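PDB 5JOZ: Non-reducing end alpha-L-arabinofuranosidase BoGH43B from Bacteroides ovatus, which hydrolyses terminal non-reducing alpha-L-arabinofuranoside residues from the side branches of xyloglucan, as a glycoside hydrolase family 43 enzyme of the periplasm. Local coordinates for residues A366-N377 with A496-D507; A442-E450 with G461-S469. All coordinates share one frame; numbering follows the deposited sequence.

Contact 1. Residues A366-N377 with A496-D507. With CA (calcium ion), chain C.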
ATOM      1  N   ALA A 366       5.812   8.823   0.315  1.00 23.14           N
ATOM      2  CA  ALA A 366       4.756   9.358  -0.528  1.00 23.80           C
ATOM      3  C   ALA A 366       5.234  10.419  -1.528  1.00 24.85           C
ATOM      4  O   ALA A 366       4.405  11.002  -2.242  1.00 25.98           O
ATOM      5  CB  ALA A 366       3.667   9.948   0.367  1.00 25.85           C
ATOM      6  N   ALA A 367       6.540  10.693  -1.565  1.00 23.76           N
ATOM      7  CA  ALA A 367       7.101  11.636  -2.534  1.00 26.40           C
ATOM      8  C   ALA A 367       8.545  11.295  -2.897  1.00 26.54           C
ATOM      9  O   ALA A 367       9.297  10.742  -2.093  1.00 24.84           O
ATOM     10  CB  ALA A 367       7.009  13.054  -1.992  1.00 27.44           C
ATOM     11  N   PHE A 368       8.919  11.602  -4.129  1.00 25.67           N
ATOM     12  CA  PHE A 368      10.301  11.471  -4.543  1.00 27.09           C
ATOM     13  C   PHE A 368      11.185  12.364  -3.693  1.00 27.21           C
ATOM     14  O   PHE A 368      12.171  11.897  -3.137  1.00 25.78           O
ATOM     15  CB  PHE A 368      10.457  11.822  -6.012  1.00 26.64           C
ATOM     16  CG  PHE A 368       9.846  10.808  -6.922  1.00 28.23           C
ATOM     17  CD1 PHE A 368      10.430   9.553  -7.066  1.00 27.69           C
ATOM     18  CD2 PHE A 368       8.665  11.086  -7.602  1.00 27.20           C
ATOM     19  CE1 PHE A 368       9.859   8.602  -7.910  1.00 30.11           C
ATOM     20  CE2 PHE A 368       8.094  10.144  -8.437  1.00 26.82           C
ATOM     21  CZ  PHE A 368       8.692   8.903  -8.596  1.00 27.66           C
ATOM     22  N   ASN A 369      10.790  13.630  -3.573  1.00 28.04           N
ATOM     23  CA  ASN A 369      11.565  14.642  -2.876  1.00 30.11           C
ATOM     24  C   ASN A 369      10.993  14.845  -1.482  1.00 27.54           C
ATOM     25  O   ASN A 369       9.872  15.326  -1.328  1.00 29.24           O
ATOM     26  CB  ASN A 369      11.548  15.952  -3.670  1.00 31.08           C
ATOM     27  CG  ASN A 369      12.025  15.762  -5.093  1.00 36.15           C
ATOM     28  OD1 ASN A 369      11.220  15.656  -6.020  1.00 40.35           O
ATOM     29  ND2 ASN A 369      13.329  15.656  -5.269  1.00 36.92           N
ATOM     30  N   LEU A 370      11.756  14.463  -0.466  1.00 27.23           N
ATOM     31  CA  LEU A 370      11.311  14.651   0.909  1.00 29.87           C
ATOM     32  C   LEU A 370      12.418  14.804   1.924  1.00 24.61           C
ATOM     33  O   LEU A 370      13.581  14.494   1.677  1.00 20.00           O
ATOM     34  CB  LEU A 370      10.348  13.537   1.354  1.00 33.97           C
ATOM     35  CG  LEU A 370      10.733  12.070   1.549  1.00 37.70           C
ATOM     36  CD1 LEU A 370      11.881  11.839   2.517  1.00 44.46           C
ATOM     37  CD2 LEU A 370       9.482  11.329   2.026  1.00 47.60           C
ATOM     38  N   THR A 371      12.002  15.299   3.080  1.00 23.09           N
ATOM     39  CA  THR A 371      12.829  15.360   4.260  1.00 27.98           C
ATOM     40  C   THR A 371      12.076  14.644   5.364  1.00 26.09           C
ATOM     41  O   THR A 371      10.901  14.903   5.591  1.00 28.32           O
ATOM     42  CB  THR A 371      13.110  16.814   4.676  1.00 26.43           C
ATOM     43  OG1 THR A 371      13.890  17.437   3.655  1.00 31.31           O
ATOM     44  CG2 THR A 371      13.881  16.869   6.002  1.00 27.14           C
ATOM     45  N   ALA A 372      12.772  13.743   6.038  1.00 29.26           N
ATOM     46  CA  ALA A 372      12.232  13.011   7.171  1.00 29.04           C
ATOM     47  C   ALA A 372      13.262  13.113   8.263  1.00 28.63           C
ATOM     48  O   ALA A 372      14.431  12.833   8.014  1.00 31.66           O
ATOM     49  CB  ALA A 372      12.023  11.559   6.797  1.00 29.50           C
ATOM     50  N   SER A 373      12.850  13.514   9.460  1.00 26.82           N
ATOM     51  CA  SER A 373      13.777  13.568  10.587  1.00 27.11           C
ATOM     52  C   SER A 373      13.075  13.285  11.900  1.00 25.87           C
ATOM     53  O   SER A 373      11.871  13.453  12.014  1.00 24.95           O
ATOM     54  CB  SER A 373      14.474  14.925  10.653  1.00 25.89           C
ATOM     55  OG  SER A 373      13.531  15.977  10.767  1.00 28.04           O
ATOM     56  N   ALA A 374      13.865  12.881  12.885  1.00 24.98           N
ATOM     57  CA  ALA A 374      13.355  12.485  14.181  1.00 26.39           C
ATOM     58  C   ALA A 374      14.368  12.812  15.257  1.00 27.07           C
ATOM     59  O   ALA A 374      15.547  12.503  15.111  1.00 29.53           O
ATOM     60  CB  ALA A 374      13.059  10.990  14.187  1.00 25.49           C
ATOM     61  N   LYS A 375      13.894  13.414  16.338  1.00 26.33           N
ATOM     62  CA  LYS A 375      14.699  13.628  17.531  1.00 29.93           C
ATOM     63  C   LYS A 375      14.536  12.383  18.407  1.00 28.09           C
ATOM     64  O   LYS A 375      13.410  12.020  18.765  1.00 26.98           O
ATOM     65  CB  LYS A 375      14.210  14.879  18.264  1.00 30.31           C
ATOM     66  CG  LYS A 375      15.063  15.378  19.425  1.00 36.31           C
ATOM     67  CD  LYS A 375      14.188  16.118  20.437  1.00 43.09           C
ATOM     68  CE  LYS A 375      14.928  17.193  21.207  1.00 54.46           C
ATOM     69  NZ  LYS A 375      14.032  17.809  22.235  1.00 54.88           N
ATOM     70  N   VAL A 376      15.657  11.754  18.757  1.00 25.14           N
ATOM     71  CA  VAL A 376      15.661  10.498  19.490  1.00 27.26           C
ATOM     72  C   VAL A 376      16.650  10.532  20.662  1.00 27.80           C
ATOM     73  O   VAL A 376      17.752  11.093  20.565  1.00 26.05           O
ATOM     74  CB  VAL A 376      15.946   9.302  18.546  1.00 29.28           C
ATOM     75  CG1 VAL A 376      17.291   9.442  17.854  1.00 32.84           C
ATOM     76  CG2 VAL A 376      15.848   7.965  19.283  1.00 28.93           C
ATOM     77  N   ASN A 377      16.219   9.947  21.770  1.00 24.73           N
ATOM     78  CA  ASN A 377      17.055   9.715  22.932  1.00 27.14           C
ATOM     79  C   ASN A 377      17.340   8.213  22.972  1.00 25.13           C
ATOM     80  O   ASN A 377      16.411   7.412  23.131  1.00 26.00           O
ATOM     81  CB  ASN A 377      16.334  10.179  24.214  1.00 29.22           C
ATOM     82  CG  ASN A 377      17.238  10.154  25.450  1.00 31.70           C
ATOM     83  OD1 ASN A 377      18.446  10.348  25.364  1.00 33.68           O
ATOM     84  ND2 ASN A 377      16.646   9.913  26.605  1.00 32.82           N
ATOM     85  N   ALA A 496      14.448   3.408  23.185  1.00 28.82           N
ATOM     86  CA  ALA A 496      14.732   4.535  22.305  1.00 29.63           C
ATOM     87  C   ALA A 496      13.487   5.422  22.280  1.00 28.93           C
ATOM     88  O   ALA A 496      12.426   4.969  21.871  1.00 31.86           O
ATOM     89  CB  ALA A 496      15.071   4.043  20.914  1.00 27.73           C
ATOM     90  N   ASP A 497      13.620   6.663  22.740  1.00 24.14           N
ATOM     91  CA  ASP A 497      12.501   7.588  22.867  1.00 26.67           C
ATOM     92  C   ASP A 497      12.549   8.618  21.753  1.00 27.86           C
ATOM     93  O   ASP A 497      13.504   9.384  21.646  1.00 28.11           O
ATOM     94  CB  ASP A 497      12.554   8.305  24.217  1.00 28.90           C
ATOM     95  CG  ASP A 497      12.255   7.376  25.395  1.00 30.99           C
ATOM     96  OD1 ASP A 497      11.761   6.243  25.202  1.00 37.49           O
ATOM     97  OD2 ASP A 497      12.491   7.785  26.540  1.00 35.05           O
ATOM     98  N   PHE A 498      11.514   8.622  20.922  1.00 28.77           N
ATOM     99  CA  PHE A 498      11.394   9.559  19.811  1.00 27.01           C
ATOM    100  C   PHE A 498      10.447  10.665  20.228  1.00 26.59           C
ATOM    101  O   PHE A 498       9.252  10.434  20.369  1.00 29.29           O
ATOM    102  CB  PHE A 498      10.867   8.843  18.568  1.00 25.33           C
ATOM    103  CG  PHE A 498      11.820   7.822  18.024  1.00 24.31           C
ATOM    104  CD1 PHE A 498      11.903   6.564  18.591  1.00 24.61           C
ATOM    105  CD2 PHE A 498      12.665   8.134  16.979  1.00 23.98           C
ATOM    106  CE1 PHE A 498      12.792   5.628  18.103  1.00 30.73           C
ATOM    107  CE2 PHE A 498      13.559   7.197  16.479  1.00 24.58           C
ATOM    108  CZ  PHE A 498      13.620   5.944  17.034  1.00 26.92           C
ATOM    109  N   ASP A 499      10.994  11.855  20.432  1.00 28.58           N
ATOM    110  CA  ASP A 499      10.221  13.014  20.864  1.00 30.80           C
ATOM    111  C   ASP A 499       9.304  13.492  19.732  1.00 30.59           C
ATOM    112  O   ASP A 499       8.145  13.836  19.964  1.00 28.34           O
ATOM    113  CB  ASP A 499      11.173  14.141  21.288  1.00 33.53           C
ATOM    114  CG  ASP A 499      10.485  15.239  22.078  1.00 35.35           C
ATOM    115  OD1 ASP A 499       9.270  15.138  22.364  1.00 40.05           O
ATOM    116  OD2 ASP A 499      11.177  16.218  22.420  1.00 37.94           O
ATOM    117  N   TRP A 500       9.823  13.525  18.516  1.00 30.81           N
ATOM    118  CA  TRP A 500       9.005  13.868  17.365  1.00 27.99           C
ATOM    119  C   TRP A 500       9.556  13.266  16.086  1.00 25.53           C
ATOM    120  O   TRP A 500      10.652  12.712  16.087  1.00 29.58           O
ATOM    121  CB  TRP A 500       8.844  15.388  17.242  1.00 28.64           C
ATOM    122  CG  TRP A 500      10.109  16.209  17.363  1.00 27.61           C
ATOM    123  CD1 TRP A 500      10.515  16.924  18.453  1.00 26.71           C
ATOM    124  CD2 TRP A 500      11.098  16.425  16.352  1.00 25.06           C
ATOM    125  NE1 TRP A 500      11.696  17.561  18.190  1.00 26.71           N
ATOM    126  CE2 TRP A 500      12.074  17.285  16.903  1.00 27.19           C
ATOM    127  CE3 TRP A 500      11.246  15.996  15.027  1.00 25.92           C
ATOM    128  CZ2 TRP A 500      13.196  17.712  16.178  1.00 27.05           C
ATOM    129  CZ3 TRP A 500      12.369  16.410  14.307  1.00 26.90           C
ATOM    130  CH2 TRP A 500      13.335  17.250  14.892  1.00 25.46           C
ATOM    131  N   PHE A 501       8.759  13.361  15.023  1.00 23.14           N
ATOM    132  CA  PHE A 501       9.084  12.839  13.696  1.00 22.98           C
ATOM    133  C   PHE A 501       8.462  13.776  12.661  1.00 22.77           C
ATOM    134  O   PHE A 501       7.234  13.911  12.619  1.00 20.46           O
ATOM    135  CB  PHE A 501       8.521  11.422  13.531  1.00 21.53           C
ATOM    136  CG  PHE A 501       9.015  10.697  12.305  1.00 22.41           C
ATOM    137  CD1 PHE A 501       8.524  11.008  11.032  1.00 22.19           C
ATOM    138  CD2 PHE A 501       9.953   9.671  12.420  1.00 21.64           C
ATOM    139  CE1 PHE A 501       8.974  10.330   9.911  1.00 21.61           C
ATOM    140  CE2 PHE A 501      10.407   8.991  11.301  1.00 20.81           C
ATOM    141  CZ  PHE A 501       9.923   9.318  10.045  1.00 21.15           C
ATOM    142  N   ASP A 502       9.320  14.429  11.868  1.00 23.95           N
ATOM    143  CA  ASP A 502       8.933  15.308  10.771  1.00 22.09           C
ATOM    144  C   ASP A 502       8.921  14.537   9.471  1.00 24.71           C
ATOM    145  O   ASP A 502       9.835  13.778   9.189  1.00 25.95           O
ATOM    146  CB  ASP A 502       9.931  16.456  10.594  1.00 23.46           C
ATOM    147  CG  ASP A 502       9.824  17.521  11.672  1.00 26.59           C
ATOM    148  OD1 ASP A 502       8.961  17.442  12.586  1.00 27.85           O
ATOM    149  OD2 ASP A 502      10.632  18.463  11.593  1.00 33.96           O
ATOM    150  N   PHE A 503       7.899  14.770   8.664  1.00 28.79           N
ATOM    151  CA  PHE A 503       7.787  14.150   7.356  1.00 28.38           C
ATOM    152  C   PHE A 503       7.291  15.217   6.378  1.00 29.73           C
ATOM    153  O   PHE A 503       6.136  15.632   6.460  1.00 28.71           O
ATOM    154  CB  PHE A 503       6.809  12.973   7.443  1.00 27.71           C
ATOM    155  CG  PHE A 503       6.908  12.015   6.290  1.00 32.04           C
ATOM    156  CD1 PHE A 503       7.996  11.149   6.180  1.00 34.92           C
ATOM    157  CD2 PHE A 503       5.920  11.975   5.310  1.00 34.29           C
ATOM    158  CE1 PHE A 503       8.099  10.260   5.120  1.00 33.61           C
ATOM    159  CE2 PHE A 503       6.018  11.088   4.249  1.00 36.13           C
ATOM    160  CZ  PHE A 503       7.112  10.229   4.156  1.00 34.50           C
ATOM    161  N   ARG A 504       8.162  15.680   5.482  1.00 30.33           N
ATOM    162  CA  ARG A 504       7.811  16.756   4.555  1.00 34.89           C
ATOM    163  C   ARG A 504       7.960  16.312   3.110  1.00 32.05           C
ATOM    164  O   ARG A 504       9.069  16.068   2.655  1.00 31.36           O
ATOM    165  CB  ARG A 504       8.681  17.979   4.827  1.00 38.55           C
ATOM    166  CG  ARG A 504       8.114  19.257   4.231  1.00 44.47           C
ATOM    167  CD  ARG A 504       9.075  20.407   4.442  1.00 47.00           C
ATOM    168  NE  ARG A 504       9.468  20.525   5.849  1.00 48.09           N
ATOM    169  CZ  ARG A 504       8.878  21.294   6.768  1.00 49.31           C
ATOM    170  NH1 ARG A 504       7.836  22.074   6.463  1.00 42.51           N
ATOM    171  NH2 ARG A 504       9.353  21.290   8.020  1.00 46.22           N
ATOM    172  N   CYS A 505       6.832  16.201   2.410  1.00 31.47           N
ATOM    173  CA  CYS A 505       6.807  15.911   0.983  1.00 33.42           C
ATOM    174  C   CYS A 505       6.955  17.203   0.158  1.00 39.60           C
ATOM    175  O   CYS A 505       6.309  18.229   0.436  1.00 30.48           O
ATOM    176  CB  CYS A 505       5.506  15.217   0.606  1.00 36.94           C
ATOM    177  SG  CYS A 505       5.182  13.669   1.473  1.00 36.10           S
ATOM    178  N   LEU A 506       7.798  17.142  -0.867  1.00 39.86           N
ATOM    179  CA  LEU A 506       8.165  18.332  -1.634  1.00 45.95           C
ATOM    180  C   LEU A 506       8.028  18.156  -3.146  1.00 45.92           C
ATOM    181  O   LEU A 506       8.722  18.841  -3.902  1.00 48.38           O
ATOM    182  CB  LEU A 506       9.607  18.716  -1.275  1.00 43.61           C
ATOM    183  CG  LEU A 506       9.810  19.062   0.203  1.00 43.53           C
ATOM    184  CD1 LEU A 506      11.272  18.924   0.601  1.00 42.84           C
ATOM    185  CD2 LEU A 506       9.257  20.453   0.501  1.00 43.19           C
ATOM    186  N   ASP A 507       7.140  17.266  -3.602  1.00 41.79           N
ATOM    187  CA  ASP A 507       7.040  16.999  -5.054  1.00 41.90           C
ATOM    188  C   ASP A 507       6.397  18.148  -5.833  1.00 39.43           C
ATOM    189  O   ASP A 507       6.676  18.279  -7.018  1.00 44.98           O
ATOM    190  CB  ASP A 507       6.325  15.663  -5.385  1.00 39.59           C
ATOM    191  CG  ASP A 507       7.260  14.438  -5.322  1.00 37.72           C
ATOM    192  OD1 ASP A 507       8.485  14.597  -5.102  1.00 31.51           O
ATOM    193  OD2 ASP A 507       6.756  13.299  -5.499  1.00 38.40           O
TER
HETATM  194 CA    CA C 601       6.981  15.096  21.601  1.00 32.53          CA
HETATM  195  O   HOH W   1       7.419  17.049  20.278  1.00 37.56           O
HETATM  196  O   HOH W   2       5.565  16.412  23.062  1.00 34.11           O
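Residues L370-N377 and A496-C505 pair as antiparallel neighbours from L370 opposite C505 to N377 opposite D497, their axes 4.6 Å apart at closest approach, in a sheet of the C-terminal concanavalin A-like domain. The register slips once: A374 faces F501 and V376 faces F498, so D499 and W500 together stand opposite K375, a beta bulge. At the bulge D499 binds calcium through both O and OD1 (2.4 Å each from the ion), and D313, G341 and two waters complete the site. The other carboxylate oxygen, OD2, turns its anti lone pair to K375 NZ in a 3.3 Å salt bridge. With CG anti to its backbone N (chi1 -171°), K375 extends alongside D499, while its CB sits 3.4 Å above the W500 indole plane, offset toward the rim. S373 OG meets the same indole at its edge, and R311 adds a cation-pi contact to W500 and a salt bridge to D502. The face with A372, A374 and V376 is apolar and packs, through F498 and F501, on M483 of strand 480-486. There V376 CG2 lies centrally over the F498 ring, and L370 CD2 presses against F503 CZ at 3.4 Å. At the far end the D507 carboxylate grips two successive amides, each oxygen on its syn side: OD2 takes F368 N, and OD1 takes N369 N in a 2.9 Å bond of 167°. With an alanine in place of D507, those two N-H groups would probably lose the carboxylate that accepts from both, and the turn into strand 370-377 would be freer to shift. N369 is also held through its carbonyl, L506 N donating to N369 O at 2.8 Å.

Contact 2. Residues A442-E450 with G461-S469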
ATOM      1  N   ALA A 442      15.671  13.098   0.605  1.00 25.75           N
ATOM      2  CA  ALA A 442      15.506  12.284  -0.593  1.00 27.10           C
ATOM      3  C   ALA A 442      15.318  13.115  -1.843  1.00 25.26           C
ATOM      4  O   ALA A 442      14.691  14.172  -1.816  1.00 27.96           O
ATOM      5  CB  ALA A 442      14.330  11.344  -0.411  1.00 31.78           C
ATOM      6  N   THR A 443      15.918  12.635  -2.925  1.00 27.67           N
ATOM      7  CA  THR A 443      15.601  13.055  -4.293  1.00 30.38           C
ATOM      8  C   THR A 443      15.204  11.790  -5.041  1.00 30.84           C
ATOM      9  O   THR A 443      15.307  10.691  -4.479  1.00 23.81           O
ATOM     10  CB  THR A 443      16.826  13.660  -5.009  1.00 28.30           C
ATOM     11  OG1 THR A 443      17.797  12.627  -5.232  1.00 29.33           O
ATOM     12  CG2 THR A 443      17.448  14.779  -4.176  1.00 27.60           C
ATOM     13  N   GLU A 444      14.806  11.940  -6.306  1.00 30.91           N
ATOM     14  CA  GLU A 444      14.464  10.804  -7.179  1.00 32.68           C
ATOM     15  C   GLU A 444      15.533   9.715  -7.206  1.00 31.79           C
ATOM     16  O   GLU A 444      15.211   8.521  -7.205  1.00 36.43           O
ATOM     17  CB  GLU A 444      14.202  11.279  -8.608  1.00 41.22           C
ATOM     18  CG  GLU A 444      12.849  11.936  -8.800  1.00 49.78           C
ATOM     19  CD  GLU A 444      12.719  12.601 -10.155  1.00 61.55           C
ATOM     20  OE1 GLU A 444      13.374  13.645 -10.356  1.00 75.44           O
ATOM     21  OE2 GLU A 444      11.964  12.085 -11.012  1.00 62.13           O
ATOM     22  N   THR A 445      16.797  10.130  -7.202  1.00 29.62           N
ATOM     23  CA  THR A 445      17.933   9.216  -7.327  1.00 30.61           C
ATOM     24  C   THR A 445      18.632   8.880  -6.000  1.00 30.31           C
ATOM     25  O   THR A 445      19.175   7.784  -5.860  1.00 32.49           O
ATOM     26  CB  THR A 445      19.001   9.815  -8.276  1.00 32.42           C
ATOM     27  OG1 THR A 445      19.425  11.086  -7.770  1.00 31.36           O
ATOM     28  CG2 THR A 445      18.433  10.008  -9.691  1.00 32.72           C
ATOM     29  N   THR A 446      18.661   9.811  -5.050  1.00 33.32           N
ATOM     30  CA  THR A 446      19.560   9.685  -3.887  1.00 36.86           C
ATOM     31  C   THR A 446      18.888   9.972  -2.551  1.00 29.62           C
ATOM     32  O   THR A 446      18.097  10.916  -2.420  1.00 25.28           O
ATOM     33  CB  THR A 446      20.797  10.608  -4.018  1.00 39.19           C
ATOM     34  OG1 THR A 446      20.370  11.970  -4.117  1.00 49.89           O
ATOM     35  CG2 THR A 446      21.613  10.253  -5.264  1.00 40.35           C
ATOM     36  N   TYR A 447      19.210   9.126  -1.574  1.00 24.45           N
ATOM     37  CA  TYR A 447      18.933   9.396  -0.179  1.00 24.29           C
ATOM     38  C   TYR A 447      20.215   9.919   0.404  1.00 25.49           C
ATOM     39  O   TYR A 447      21.278   9.350   0.128  1.00 23.53           O
ATOM     40  CB  TYR A 447      18.587   8.112   0.558  1.00 25.73           C
ATOM     41  CG  TYR A 447      17.303   7.467   0.142  1.00 22.96           C
ATOM     42  CD1 TYR A 447      16.081   8.015   0.517  1.00 23.83           C
ATOM     43  CD2 TYR A 447      17.299   6.281  -0.581  1.00 23.71           C
ATOM     44  CE1 TYR A 447      14.888   7.409   0.171  1.00 22.74           C
ATOM     45  CE2 TYR A 447      16.105   5.664  -0.932  1.00 25.51           C
ATOM     46  CZ  TYR A 447      14.906   6.242  -0.559  1.00 23.42           C
ATOM     47  OH  TYR A 447      13.719   5.650  -0.917  1.00 30.37           O
ATOM     48  N   THR A 448      20.118  10.989   1.193  1.00 28.37           N
ATOM     49  CA  THR A 448      21.249  11.526   1.944  1.00 30.97           C
ATOM     50  C   THR A 448      20.911  11.465   3.434  1.00 32.55           C
ATOM     51  O   THR A 448      19.800  11.806   3.831  1.00 32.16           O
ATOM     52  CB  THR A 448      21.583  12.961   1.501  1.00 31.55           C
ATOM     53  OG1 THR A 448      21.808  12.962   0.090  1.00 32.67           O
ATOM     54  CG2 THR A 448      22.851  13.485   2.202  1.00 33.12           C
ATOM     55  N   PHE A 449      21.881  11.010   4.231  1.00 33.36           N
ATOM     56  CA  PHE A 449      21.711  10.716   5.658  1.00 33.07           C
ATOM     57  C   PHE A 449      22.546  11.686   6.511  1.00 34.84           C
ATOM     58  O   PHE A 449      23.759  11.804   6.296  1.00 35.02           O
ATOM     59  CB  PHE A 449      22.157   9.280   5.933  1.00 32.96           C
ATOM     60  CG  PHE A 449      21.406   8.256   5.144  1.00 36.07           C
ATOM     61  CD1 PHE A 449      21.852   7.854   3.885  1.00 36.06           C
ATOM     62  CD2 PHE A 449      20.231   7.693   5.653  1.00 40.30           C
ATOM     63  CE1 PHE A 449      21.141   6.912   3.150  1.00 43.42           C
ATOM     64  CE2 PHE A 449      19.520   6.745   4.924  1.00 36.95           C
ATOM     65  CZ  PHE A 449      19.971   6.353   3.672  1.00 35.69           C
ATOM     66  N   GLU A 450      21.896  12.352   7.473  1.00 32.51           N
ATOM     67  CA  GLU A 450      22.484  13.450   8.255  1.00 34.44           C
ATOM     68  C   GLU A 450      22.184  13.298   9.752  1.00 36.59           C
ATOM     69  O   GLU A 450      21.160  12.724  10.125  1.00 36.52           O
ATOM     70  CB  GLU A 450      21.954  14.813   7.770  1.00 39.93           C
ATOM     71  CG  GLU A 450      22.089  15.075   6.257  1.00 48.99           C
ATOM     72  CD  GLU A 450      20.831  14.769   5.414  1.00 58.35           C
ATOM     73  OE1 GLU A 450      19.909  14.051   5.878  1.00 53.84           O
ATOM     74  OE2 GLU A 450      20.767  15.257   4.256  1.00 55.53           O
ATOM     75  N   GLY A 461      26.524  10.162   4.865  1.00 40.20           N
ATOM     76  CA  GLY A 461      26.585   9.290   3.687  1.00 39.01           C
ATOM     77  C   GLY A 461      25.355   9.400   2.795  1.00 39.29           C
ATOM     78  O   GLY A 461      24.370  10.052   3.149  1.00 34.13           O
ATOM     79  N   THR A 462      25.440   8.765   1.629  1.00 39.80           N
ATOM     80  CA  THR A 462      24.367   8.744   0.631  1.00 38.90           C
ATOM     81  C   THR A 462      24.120   7.325   0.167  1.00 37.71           C
ATOM     82  O   THR A 462      24.973   6.448   0.351  1.00 38.49           O
ATOM     83  CB  THR A 462      24.728   9.548  -0.638  1.00 38.95           C
ATOM     84  OG1 THR A 462      25.978   9.078  -1.155  1.00 36.18           O
ATOM     85  CG2 THR A 462      24.814  11.026  -0.341  1.00 38.74           C
ATOM     86  N   ALA A 463      22.958   7.114  -0.450  1.00 33.13           N
ATOM     87  CA  ALA A 463      22.636   5.831  -1.077  1.00 35.15           C
ATOM     88  C   ALA A 463      21.658   6.032  -2.237  1.00 33.53           C
ATOM     89  O   ALA A 463      20.937   7.030  -2.282  1.00 34.35           O
ATOM     90  CB  ALA A 463      22.063   4.868  -0.046  1.00 38.15           C
ATOM     91  N   SER A 464      21.653   5.087  -3.172  1.00 31.49           N
ATOM     92  CA  SER A 464      20.790   5.173  -4.354  1.00 33.49           C
ATOM     93  C   SER A 464      19.363   4.688  -4.068  1.00 32.01           C
ATOM     94  O   SER A 464      19.152   3.691  -3.370  1.00 33.95           O
ATOM     95  CB  SER A 464      21.379   4.356  -5.513  1.00 32.25           C
ATOM     96  OG  SER A 464      21.320   2.965  -5.244  1.00 29.12           O
ATOM     97  N   THR A 465      18.392   5.389  -4.635  1.00 30.55           N
ATOM     98  CA  THR A 465      17.010   4.919  -4.672  1.00 31.67           C
ATOM     99  C   THR A 465      16.873   3.700  -5.597  1.00 35.43           C
ATOM    100  O   THR A 465      16.027   2.823  -5.375  1.00 34.16           O
ATOM    101  CB  THR A 465      16.055   6.021  -5.148  1.00 29.75           C
ATOM    102  OG1 THR A 465      16.466   6.488  -6.435  1.00 30.18           O
ATOM    103  CG2 THR A 465      16.029   7.183  -4.167  1.00 27.97           C
ATOM    104  N   ARG A 466      17.724   3.653  -6.620  1.00 37.25           N
ATOM    105  CA  ARG A 466      17.805   2.532  -7.561  1.00 40.23           C
ATOM    106  C   ARG A 466      18.038   1.171  -6.894  1.00 38.53           C
ATOM    107  O   ARG A 466      17.412   0.175  -7.273  1.00 33.70           O
ATOM    108  CB  ARG A 466      18.931   2.813  -8.555  1.00 47.87           C
ATOM    109  CG  ARG A 466      19.050   1.861  -9.733  1.00 52.38           C
ATOM    110  CD  ARG A 466      20.379   2.083 -10.433  1.00 61.27           C
ATOM    111  NE  ARG A 466      21.490   1.758  -9.540  1.00 72.86           N
ATOM    112  CZ  ARG A 466      22.779   1.896  -9.837  1.00 66.77           C
ATOM    113  NH1 ARG A 466      23.165   2.346 -11.031  1.00 56.35           N
ATOM    114  NH2 ARG A 466      23.690   1.567  -8.926  1.00 70.46           N
ATOM    115  N   ASP A 467      18.940   1.119  -5.913  1.00 36.84           N
ATOM    116  CA  ASP A 467      19.260  -0.158  -5.252  1.00 38.01           C
ATOM    117  C   ASP A 467      18.131  -0.691  -4.348  1.00 38.17           C
ATOM    118  O   ASP A 467      18.186  -1.854  -3.919  1.00 33.91           O
ATOM    119  CB  ASP A 467      20.576  -0.068  -4.461  1.00 42.96           C
ATOM    120  CG  ASP A 467      21.812  -0.143  -5.342  1.00 43.02           C
ATOM    121  OD1 ASP A 467      21.818  -0.898  -6.341  1.00 41.01           O
ATOM    122  OD2 ASP A 467      22.797   0.551  -5.008  1.00 49.03           O
ATOM    123  N   VAL A 468      17.117   0.142  -4.075  1.00 31.88           N
ATOM    124  CA  VAL A 468      15.930  -0.299  -3.344  1.00 31.13           C
ATOM    125  C   VAL A 468      14.686  -0.375  -4.230  1.00 30.69           C
ATOM    126  O   VAL A 468      13.571  -0.487  -3.724  1.00 41.51           O
ATOM    127  CB  VAL A 468      15.690   0.545  -2.060  1.00 29.22           C
ATOM    128  CG1 VAL A 468      16.771   0.235  -1.030  1.00 30.90           C
ATOM    129  CG2 VAL A 468      15.621   2.040  -2.344  1.00 32.38           C
ATOM    130  N   SER A 469      14.879  -0.376  -5.548  1.00 28.55           N
ATOM    131  CA  SER A 469      13.775  -0.264  -6.481  1.00 28.83           C
ATOM    132  C   SER A 469      13.134  -1.629  -6.699  1.00 27.90           C
ATOM    133  O   SER A 469      13.765  -2.665  -6.479  1.00 27.83           O
ATOM    134  CB  SER A 469      14.263   0.318  -7.811  1.00 28.31           C
ATOM    135  OG  SER A 469      14.994  -0.646  -8.549  1.00 28.30           O
TER
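T465 lays its CG2 over one face of the Y447 ring, 3.5 Å above the plane and offset toward the rim, while V468 CG2 meets the edge of that ring in its plane, 3.9 Å from CE2. These contacts lie where the beta hairpin of strands 446-453 and 456-464 opens, in the concanavalin A-like domain. F449 likewise presents its ring edge, CE1 reaching A463 CB at 3.9 Å. On the other face of the hairpin T448 and T462 lie side by side, OG1 of the former 3.6 Å from CG2 of the latter. Backbone bonds fix this register: Y447 and A463 exchange a reciprocal pair, and F449 N donates to G461 O. Past the last paired residues, T465 N donates to T445 O at 2.8 Å, from above the carbonyl plane. Farther out, Q365 bonds the Y447 hydroxyl, and Y399 packs on F449, A463 and V468. The chain's turn after the strand is set by an ST motif: with chi1 69°, S464 OG sits between its backbone N and carbonyl carbon and accepts from D467 N at 3.1 Å.

Contacts 1 and 2 belong to one antiparallel sheet and have centres 15 Å apart. Strand 436-442 connects them, pairing with 370-377 on one side and 446-453 on the other; L370 O and A442 N lie 2.7 Å apart, a probable hydrogen bond. The ring-bearing faces are buried in both (F498, F501 and F503; Y447 and F449), whereas R504, C505 and L506 of contact 1 and T462 of contact 2 are exposed. Contact 1 joins strands far apart in sequence and combines an aromatic inner face with a metal-bound carboxylate and a salt bridge. Contact 2 is local, the two arms of a hairpin, and rests on backbone bonds and the rings of Y447 and F449, with no charged pair across it. F368 CB also packs against E444 CG, so the two turns touch.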